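Side-chain contacts in DNA helicase RecQ (Deinococcus radiodurans, PDB 2RHF), which probably couples ATP hydrolysis to 3'-5' unwinding of duplex DNA, and is represented here by its regulatory C-terminal HRDC domain: residues E9-L14 against A37-Q42; A47-V52 against E65-A70. All blocks are in the same frame, centred on the assembly; numbering follows the deposited sequence.

Contact 1 (E9-L14 against A37-Q42); sequences EALREL and ALAARQ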
ATOM      1  N   GLU A   9       2.904  -3.790  -8.652  1.00 11.07           N
ATOM      2  CA  GLU A   9       3.893  -2.854  -9.184  1.00 12.64           C
ATOM      3  C   GLU A   9       3.672  -1.440  -8.645  1.00 10.68           C
ATOM      4  O   GLU A   9       4.625  -0.781  -8.230  1.00 10.79           O
ATOM      5  CB  GLU A   9       3.875  -2.827 -10.723  1.00 13.50           C
ATOM      6  CG  GLU A   9       4.757  -1.688 -11.310  1.00 17.59           C
ATOM      7  CD  GLU A   9       4.658  -1.518 -12.830  1.00 17.93           C
ATOM      8  OE1 GLU A   9       4.215  -2.457 -13.520  1.00 23.31           O
ATOM      9  OE2 GLU A   9       5.047  -0.435 -13.347  1.00 21.40           O
ATOM     10  N   ALA A  10       2.422  -0.968  -8.662  1.00 10.20           N
ATOM     11  CA  ALA A  10       2.132   0.371  -8.156  1.00 10.11           C
ATOM     12  C   ALA A  10       2.483   0.466  -6.683  1.00  9.15           C
ATOM     13  O   ALA A  10       3.023   1.478  -6.236  1.00  9.31           O
ATOM     14  CB  ALA A  10       0.688   0.727  -8.385  1.00 10.59           C
ATOM     15  N   LEU A  11       2.190  -0.584  -5.924  1.00  8.93           N
ATOM     16  CA  LEU A  11       2.509  -0.570  -4.509  1.00  9.03           C
ATOM     17  C   LEU A  11       4.023  -0.587  -4.259  1.00  8.86           C
ATOM     18  O   LEU A  11       4.501   0.075  -3.340  1.00  8.86           O
ATOM     19  CB  LEU A  11       1.812  -1.713  -3.796  1.00  9.54           C
ATOM     20  CG  LEU A  11       0.289  -1.559  -3.726  1.00  9.84           C
ATOM     21  CD1 LEU A  11      -0.347  -2.901  -3.409  1.00 12.31           C
ATOM     22  CD2 LEU A  11      -0.130  -0.496  -2.711  1.00 11.34           C
ATOM     23  N   ARG A  12       4.774  -1.309  -5.089  1.00  9.19           N
ATOM     24  CA  ARG A  12       6.230  -1.266  -4.997  1.00  9.83           C
ATOM     25  C   ARG A  12       6.771   0.119  -5.347  1.00  9.56           C
ATOM     26  O   ARG A  12       7.709   0.607  -4.713  1.00  9.63           O
ATOM     27  CB  ARG A  12       6.866  -2.314  -5.908  1.00 10.85           C
ATOM     28  CG  ARG A  12       6.835  -3.707  -5.325  1.00 11.89           C
ATOM     29  CD  ARG A  12       7.706  -4.706  -6.091  1.00 14.12           C
ATOM     30  NE  ARG A  12       7.824  -5.922  -5.283  1.00 15.93           N
ATOM     31  CZ  ARG A  12       6.912  -6.894  -5.241  1.00 16.65           C
ATOM     32  NH1 ARG A  12       5.839  -6.849  -6.016  1.00 17.50           N
ATOM     33  NH2 ARG A  12       7.084  -7.929  -4.432  1.00 18.65           N
ATOM     34  N   GLU A  13       6.180   0.753  -6.361  1.00  9.27           N
ATOM     35  CA  GLU A  13       6.561   2.109  -6.752  1.00  9.94           C
ATOM     36  C   GLU A  13       6.246   3.093  -5.636  1.00  9.20           C
ATOM     37  O   GLU A  13       7.053   3.971  -5.317  1.00  9.66           O
ATOM     38  CB  GLU A  13       5.855   2.496  -8.055  1.00  9.86           C
ATOM     39  CG  GLU A  13       6.423   1.723  -9.250  1.00 11.00           C
ATOM     40  CD  GLU A  13       5.569   1.774 -10.511  1.00 11.70           C
ATOM     41  OE1 GLU A  13       4.402   2.211 -10.471  1.00 12.46           O
ATOM     42  OE2 GLU A  13       6.082   1.338 -11.567  1.00 14.64           O
ATOM     43  N   LEU A  14       5.076   2.950  -5.026  1.00  8.79           N
ATOM     44  CA  LEU A  14       4.714   3.791  -3.889  1.00  8.70           C
ATOM     45  C   LEU A  14       5.705   3.581  -2.750  1.00  8.44           C
ATOM     46  O   LEU A  14       6.193   4.545  -2.138  1.00  8.87           O
ATOM     47  CB  LEU A  14       3.306   3.484  -3.411  1.00  8.92           C
ATOM     48  CG  LEU A  14       2.931   4.171  -2.094  1.00  9.02           C
ATOM     49  CD1 LEU A  14       2.977   5.695  -2.198  1.00  9.93           C
ATOM     50  CD2 LEU A  14       1.580   3.711  -1.629  1.00 10.35           C
ATOM     51  N   ALA A  37      -1.085  -8.539   0.568  1.00 10.50           N
ATOM     52  CA  ALA A  37      -2.436  -8.428   1.098  1.00 10.54           C
ATOM     53  C   ALA A  37      -3.154  -7.199   0.526  1.00 10.04           C
ATOM     54  O   ALA A  37      -4.347  -7.260   0.224  1.00 10.44           O
ATOM     55  CB  ALA A  37      -2.401  -8.392   2.622  1.00 11.05           C
ATOM     56  N   LEU A  38      -2.442  -6.088   0.374  1.00  9.43           N
ATOM     57  CA  LEU A  38      -3.014  -4.898  -0.252  1.00  9.26           C
ATOM     58  C   LEU A  38      -3.440  -5.170  -1.681  1.00  9.27           C
ATOM     59  O   LEU A  38      -4.530  -4.779  -2.104  1.00 10.13           O
ATOM     60  CB  LEU A  38      -2.029  -3.731  -0.191  1.00  9.38           C
ATOM     61  CG  LEU A  38      -1.763  -3.139   1.194  1.00  9.01           C
ATOM     62  CD1 LEU A  38      -0.560  -2.218   1.176  1.00 10.20           C
ATOM     63  CD2 LEU A  38      -3.017  -2.407   1.730  1.00 10.48           C
ATOM     64  N   ALA A  39      -2.585  -5.852  -2.434  1.00  9.58           N
ATOM     65  CA  ALA A  39      -2.885  -6.150  -3.827  1.00 10.54           C
ATOM     66  C   ALA A  39      -4.056  -7.119  -3.957  1.00 11.14           C
ATOM     67  O   ALA A  39      -4.878  -6.975  -4.860  1.00 12.86           O
ATOM     68  CB  ALA A  39      -1.655  -6.695  -4.542  1.00 10.98           C
ATOM     69  N   ALA A  40      -4.132  -8.096  -3.055  1.00 11.14           N
ATOM     70  CA  ALA A  40      -5.190  -9.102  -3.096  1.00 11.82           C
ATOM     71  C   ALA A  40      -6.521  -8.528  -2.633  1.00 11.82           C
ATOM     72  O   ALA A  40      -7.555  -8.784  -3.247  1.00 13.64           O
ATOM     73  CB  ALA A  40      -4.801 -10.310  -2.235  1.00 13.03           C
ATOM     74  N   ARG A  41      -6.500  -7.774  -1.543  1.00 11.39           N
ATOM     75  CA  ARG A  41      -7.733  -7.279  -0.927  1.00 12.20           C
ATOM     76  C   ARG A  41      -8.257  -6.009  -1.585  1.00 11.68           C
ATOM     77  O   ARG A  41      -9.441  -5.698  -1.473  1.00 12.20           O
ATOM     78  CB  ARG A  41      -7.529  -7.049   0.567  1.00 12.27           C
ATOM     79  CG  ARG A  41      -7.212  -8.344   1.354  1.00 13.01           C
ATOM     80  CD  ARG A  41      -6.896  -8.054   2.802  1.00 15.56           C
ATOM     81  NE  ARG A  41      -8.081  -7.548   3.482  1.00 18.94           N
ATOM     82  CZ  ARG A  41      -9.016  -8.305   4.056  1.00 20.86           C
ATOM     83  NH1 ARG A  41      -8.901  -9.629   4.074  1.00 23.28           N
ATOM     84  NH2 ARG A  41     -10.070  -7.736   4.613  1.00 22.30           N
ATOM     85  N   GLN A  42      -7.380  -5.270  -2.261  1.00 11.39           N
ATOM     86  CA  GLN A  42      -7.764  -4.029  -2.937  1.00 12.51           C
ATOM     87  C   GLN A  42      -8.628  -3.122  -2.041  1.00 10.89           C
ATOM     88  O   GLN A  42      -9.710  -2.700  -2.447  1.00 11.58           O
ATOM     89  CB  GLN A  42      -8.567  -4.340  -4.219  1.00 14.22           C
ATOM     90  CG  GLN A  42      -7.877  -5.095  -5.365  1.00 18.05           C
ATOM     91  CD  GLN A  42      -8.823  -5.238  -6.614  1.00 16.75           C
ATOM     92  OE1 GLN A  42      -9.879  -4.594  -6.679  1.00 23.78           O
ATOM     93  NE2 GLN A  42      -8.432  -6.055  -7.566  1.00 22.67           N
TER
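L11 and L38 cross obliquely inside the HRDC domain, a compact all-helical bundle, where helix 4-22 packs against helix 32-41. The evidence for a helix-to-helix contact is direct: E9-L14 is helical throughout, A37-R41 is the last part of its helix, and the closest CA atoms across the pair, those of L11 and A39, are 7.8 Å apart. One branch of one leucine does the touching. CG of L11 lies anti to its carbonyl carbon (chi1 -69°), and the CA-CB bond already points toward the other helix, which carries CD1 to the base of the L38 side chain, 3.7 Å from L38 CB. The same methyl lies 3.8 Å from A39 N, and A39 CB is 4.2 Å from L11 CD1, more loosely apposed. CD1 therefore meets the L38-A39 step of the helix instead of the branched end of L38. L38 thus lends CB to this contact, while its side chain also packs on P43 and V52. L11 also packs on L35, one turn before A39 in helix 32-41; A39 in turn rests on N4, L7 and S8 of helix 4-22. All three touching residues are buried, and no hydrogen bond spans the segments, so the side-chain packing is apolar, with L11 CD1 also lying against the backbone at A39 N. The helix of L38 stops just past the contact: Q42, with phi of +47°, is the first residue to leave helical geometry, yet its backbone N still donates to L38 O at 2.9 Å.

Contact 2 (A47-V52 against E65-A70); sequences AELAEV and ERILDA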
ATOM      1  N   ALA A  47     -11.739   1.950   6.347  1.00 14.09           N
ATOM      2  CA  ALA A  47     -12.279   0.775   7.024  1.00 14.16           C
ATOM      3  C   ALA A  47     -11.656  -0.515   6.490  1.00 13.36           C
ATOM      4  O   ALA A  47     -11.311  -1.420   7.250  1.00 14.06           O
ATOM      5  CB  ALA A  47     -13.792   0.729   6.878  1.00 14.74           C
ATOM      6  N   GLU A  48     -11.510  -0.581   5.181  1.00 12.21           N
ATOM      7  CA  GLU A  48     -10.914  -1.733   4.552  1.00 11.53           C
ATOM      8  C   GLU A  48      -9.409  -1.820   4.804  1.00 10.93           C
ATOM      9  O   GLU A  48      -8.877  -2.911   4.977  1.00 11.30           O
ATOM     10  CB  GLU A  48     -11.267  -1.735   3.069  1.00 11.21           C
ATOM     11  CG  GLU A  48     -12.780  -2.004   2.858  1.00 11.69           C
ATOM     12  CD  GLU A  48     -13.279  -1.710   1.459  1.00 12.42           C
ATOM     13  OE1 GLU A  48     -12.460  -1.597   0.545  1.00 12.92           O
ATOM     14  OE2 GLU A  48     -14.519  -1.604   1.269  1.00 13.29           O
ATOM     15  N   LEU A  49      -8.723  -0.685   4.872  1.00 11.06           N
ATOM     16  CA  LEU A  49      -7.288  -0.702   5.222  1.00 11.64           C
ATOM     17  C   LEU A  49      -7.043  -1.300   6.596  1.00 11.82           C
ATOM     18  O   LEU A  49      -6.056  -2.012   6.805  1.00 12.14           O
ATOM     19  CB  LEU A  49      -6.711   0.700   5.208  1.00 13.13           C
ATOM     20  CG  LEU A  49      -6.384   1.295   3.850  1.00 13.21           C
ATOM     21  CD1 LEU A  49      -5.975   2.743   4.031  1.00 15.94           C
ATOM     22  CD2 LEU A  49      -5.285   0.480   3.116  1.00 14.68           C
ATOM     23  N   ALA A  50      -7.940  -1.004   7.534  1.00 12.92           N
ATOM     24  CA  ALA A  50      -7.823  -1.501   8.910  1.00 14.56           C
ATOM     25  C   ALA A  50      -7.913  -3.018   8.986  1.00 15.42           C
ATOM     26  O   ALA A  50      -7.537  -3.613   9.988  1.00 17.00           O
ATOM     27  CB  ALA A  50      -8.883  -0.852   9.804  1.00 15.67           C
ATOM     28  N   GLU A  51      -8.416  -3.642   7.926  1.00 15.33           N
ATOM     29  CA  GLU A  51      -8.551  -5.089   7.863  1.00 16.96           C
ATOM     30  C   GLU A  51      -7.337  -5.787   7.233  1.00 16.44           C
ATOM     31  O   GLU A  51      -7.291  -7.012   7.179  1.00 17.97           O
ATOM     32  CB  GLU A  51      -9.827  -5.450   7.103  1.00 17.47           C
ATOM     33  CG  GLU A  51     -11.102  -4.897   7.748  1.00 19.90           C
ATOM     34  CD  GLU A  51     -12.299  -4.871   6.806  1.00 22.00           C
ATOM     35  OE1 GLU A  51     -12.125  -5.108   5.588  1.00 24.89           O
ATOM     36  OE2 GLU A  51     -13.422  -4.600   7.291  1.00 26.77           O
ATOM     37  N   VAL A  52      -6.357  -5.016   6.764  1.00 15.10           N
ATOM     38  CA  VAL A  52      -5.200  -5.586   6.066  1.00 14.85           C
ATOM     39  C   VAL A  52      -4.143  -6.083   7.058  1.00 16.37           C
ATOM     40  O   VAL A  52      -3.610  -5.289   7.832  1.00 15.79           O
ATOM     41  CB  VAL A  52      -4.560  -4.552   5.121  1.00 13.54           C
ATOM     42  CG1 VAL A  52      -3.295  -5.135   4.466  1.00 14.01           C
ATOM     43  CG2 VAL A  52      -5.566  -4.124   4.061  1.00 13.40           C
ATOM     44  N   GLU A  65      -3.795   7.142   2.799  1.00 10.18           N
ATOM     45  CA  GLU A  65      -4.352   7.841   1.643  1.00 11.15           C
ATOM     46  C   GLU A  65      -3.515   7.589   0.394  1.00  9.94           C
ATOM     47  O   GLU A  65      -4.064   7.371  -0.682  1.00  9.94           O
ATOM     48  CB  GLU A  65      -4.510   9.333   1.927  1.00 12.87           C
ATOM     49  CG  GLU A  65      -5.624   9.667   2.949  1.00 17.47           C
ATOM     50  CD  GLU A  65      -7.031   9.138   2.573  1.00 21.73           C
ATOM     51  OE1 GLU A  65      -7.301   8.864   1.382  1.00 24.17           O
ATOM     52  OE2 GLU A  65      -7.873   9.006   3.491  1.00 25.58           O
ATOM     53  N   ARG A  66      -2.193   7.579   0.533  1.00  9.46           N
ATOM     54  CA  ARG A  66      -1.310   7.281  -0.598  1.00  9.97           C
ATOM     55  C   ARG A  66      -1.517   5.854  -1.122  1.00  8.76           C
ATOM     56  O   ARG A  66      -1.475   5.620  -2.333  1.00  8.84           O
ATOM     57  CB  ARG A  66       0.166   7.488  -0.219  1.00 11.37           C
ATOM     58  CG  ARG A  66       0.575   8.867   0.219  1.00 14.86           C
ATOM     59  CD  ARG A  66       0.961   9.735  -0.938  1.00 15.63           C
ATOM     60  NE  ARG A  66       2.198   9.338  -1.612  1.00 14.53           N
ATOM     61  CZ  ARG A  66       3.440   9.656  -1.229  1.00 14.39           C
ATOM     62  NH1 ARG A  66       3.663  10.356  -0.119  1.00 15.56           N
ATOM     63  NH2 ARG A  66       4.473   9.261  -1.966  1.00 14.77           N
ATOM     64  N   ILE A  67      -1.716   4.898  -0.217  1.00  8.78           N
ATOM     65  CA  ILE A  67      -1.977   3.525  -0.602  1.00  8.89           C
ATOM     66  C   ILE A  67      -3.288   3.428  -1.376  1.00  8.24           C
ATOM     67  O   ILE A  67      -3.350   2.791  -2.434  1.00  8.52           O
ATOM     68  CB  ILE A  67      -1.997   2.607   0.640  1.00  8.54           C
ATOM     69  CG1 ILE A  67      -0.579   2.461   1.221  1.00  9.44           C
ATOM     70  CG2 ILE A  67      -2.593   1.236   0.291  1.00  9.39           C
ATOM     71  CD1 ILE A  67      -0.527   1.866   2.630  1.00 10.11           C
ATOM     72  N   LEU A  68      -4.347   4.034  -0.859  1.00  8.38           N
ATOM     73  CA  LEU A  68      -5.641   3.991  -1.560  1.00  9.02           C
ATOM     74  C   LEU A  68      -5.528   4.618  -2.935  1.00  8.99           C
ATOM     75  O   LEU A  68      -6.102   4.120  -3.892  1.00  9.02           O
ATOM     76  CB  LEU A  68      -6.722   4.692  -0.752  1.00  9.85           C
ATOM     77  CG  LEU A  68      -7.072   4.044   0.593  1.00 10.70           C
ATOM     78  CD1 LEU A  68      -8.174   4.834   1.288  1.00 12.85           C
ATOM     79  CD2 LEU A  68      -7.486   2.573   0.425  1.00 11.59           C
ATOM     80  N   ASP A  69      -4.782   5.714  -3.036  1.00  8.86           N
ATOM     81  CA  ASP A  69      -4.603   6.410  -4.306  1.00  9.42           C
ATOM     82  C   ASP A  69      -3.816   5.541  -5.298  1.00  8.93           C
ATOM     83  O   ASP A  69      -4.129   5.525  -6.492  1.00  9.10           O
ATOM     84  CB  ASP A  69      -3.928   7.764  -4.019  1.00 10.13           C
ATOM     85  CG  ASP A  69      -3.573   8.555  -5.266  1.00 11.57           C
ATOM     86  OD1 ASP A  69      -4.371   8.603  -6.235  1.00 12.39           O
ATOM     87  OD2 ASP A  69      -2.491   9.187  -5.227  1.00 13.97           O
ATOM     88  N   ALA A  70      -2.795   4.825  -4.827  1.00  8.92           N
ATOM     89  CA  ALA A  70      -2.064   3.914  -5.708  1.00  9.32           C
ATOM     90  C   ALA A  70      -3.005   2.836  -6.278  1.00  8.82           C
ATOM     91  O   ALA A  70      -3.017   2.572  -7.484  1.00  9.31           O
ATOM     92  CB  ALA A  70      -0.893   3.271  -4.974  1.00  9.68           C
TER
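L49 and L68 each turn CG anti to the carbonyl carbon (chi1 -78° and -65°), which extends the two leucines so that they meet tip to tip between helix 46-49 and helix 57-76 of the HRDC bundle. For L68 this torsion matters: its CA-CB bond runs alongside helix 46-49, and only the outer part of the side chain swings across to L49. The branched ends then mesh. L49 CG is 3.8 Å from L68 CD2, and L49 CD1 is likewise 3.8 Å from L68 CG, so each leucine places a methyl against the branch point of the other. L49 CD2 turns to I67, the residue before L68, with I67 CG2 at 4.0 Å. I67 comes in at an angle; its chi1 of -70° puts CG2 anti to the backbone N, on the side that meets L49. CD1 of L49 faces L68, while CD2 lies between I67 CG2 and L68 CD2. Backbone spacing agrees with this side-chain-mediated packing, since the CA atoms of L49 and L68 stand 8.4 Å apart. L49 sits at the start of a type I turn, closed by V52 N donating to L49 O at 3.0 Å, and it also packs on P43, L55 and L38. With L49 cut back to an alanine, the L68 methyls and I67 CG2 would probably lose the side chain they pack on, opening a gap between the helices. On the side of helix 57-76 that faces helix 4-22, R66 forms salt bridges with E17 and E21. Across the contact itself, three buried hydrocarbon side chains and no hydrogen bond imply cohesion by shape and by exclusion of water.

Overall arrangement
Contacts 1 and 2 both belong to the buried core: every touching residue in each is buried, and neither has a hydrogen bond across its segments. They hold different pairs of helices, 4-22 with 32-41 and then 46-49 with 57-76, yet their centres lie only 10 Å apart. Cross-packing ties them together, L14 CD2 lying against I67 CA and A37 CB against V52 CG1, while L38 of contact 1 touches both L49 and I67 of contact 2. Contact 1 is the smaller (106 against 139 Å² buried) and involves backbone as well as side chain, whereas contact 2 joins side chains alone. Charge appears at the exposed R41 and E51, a long, weak ion pair.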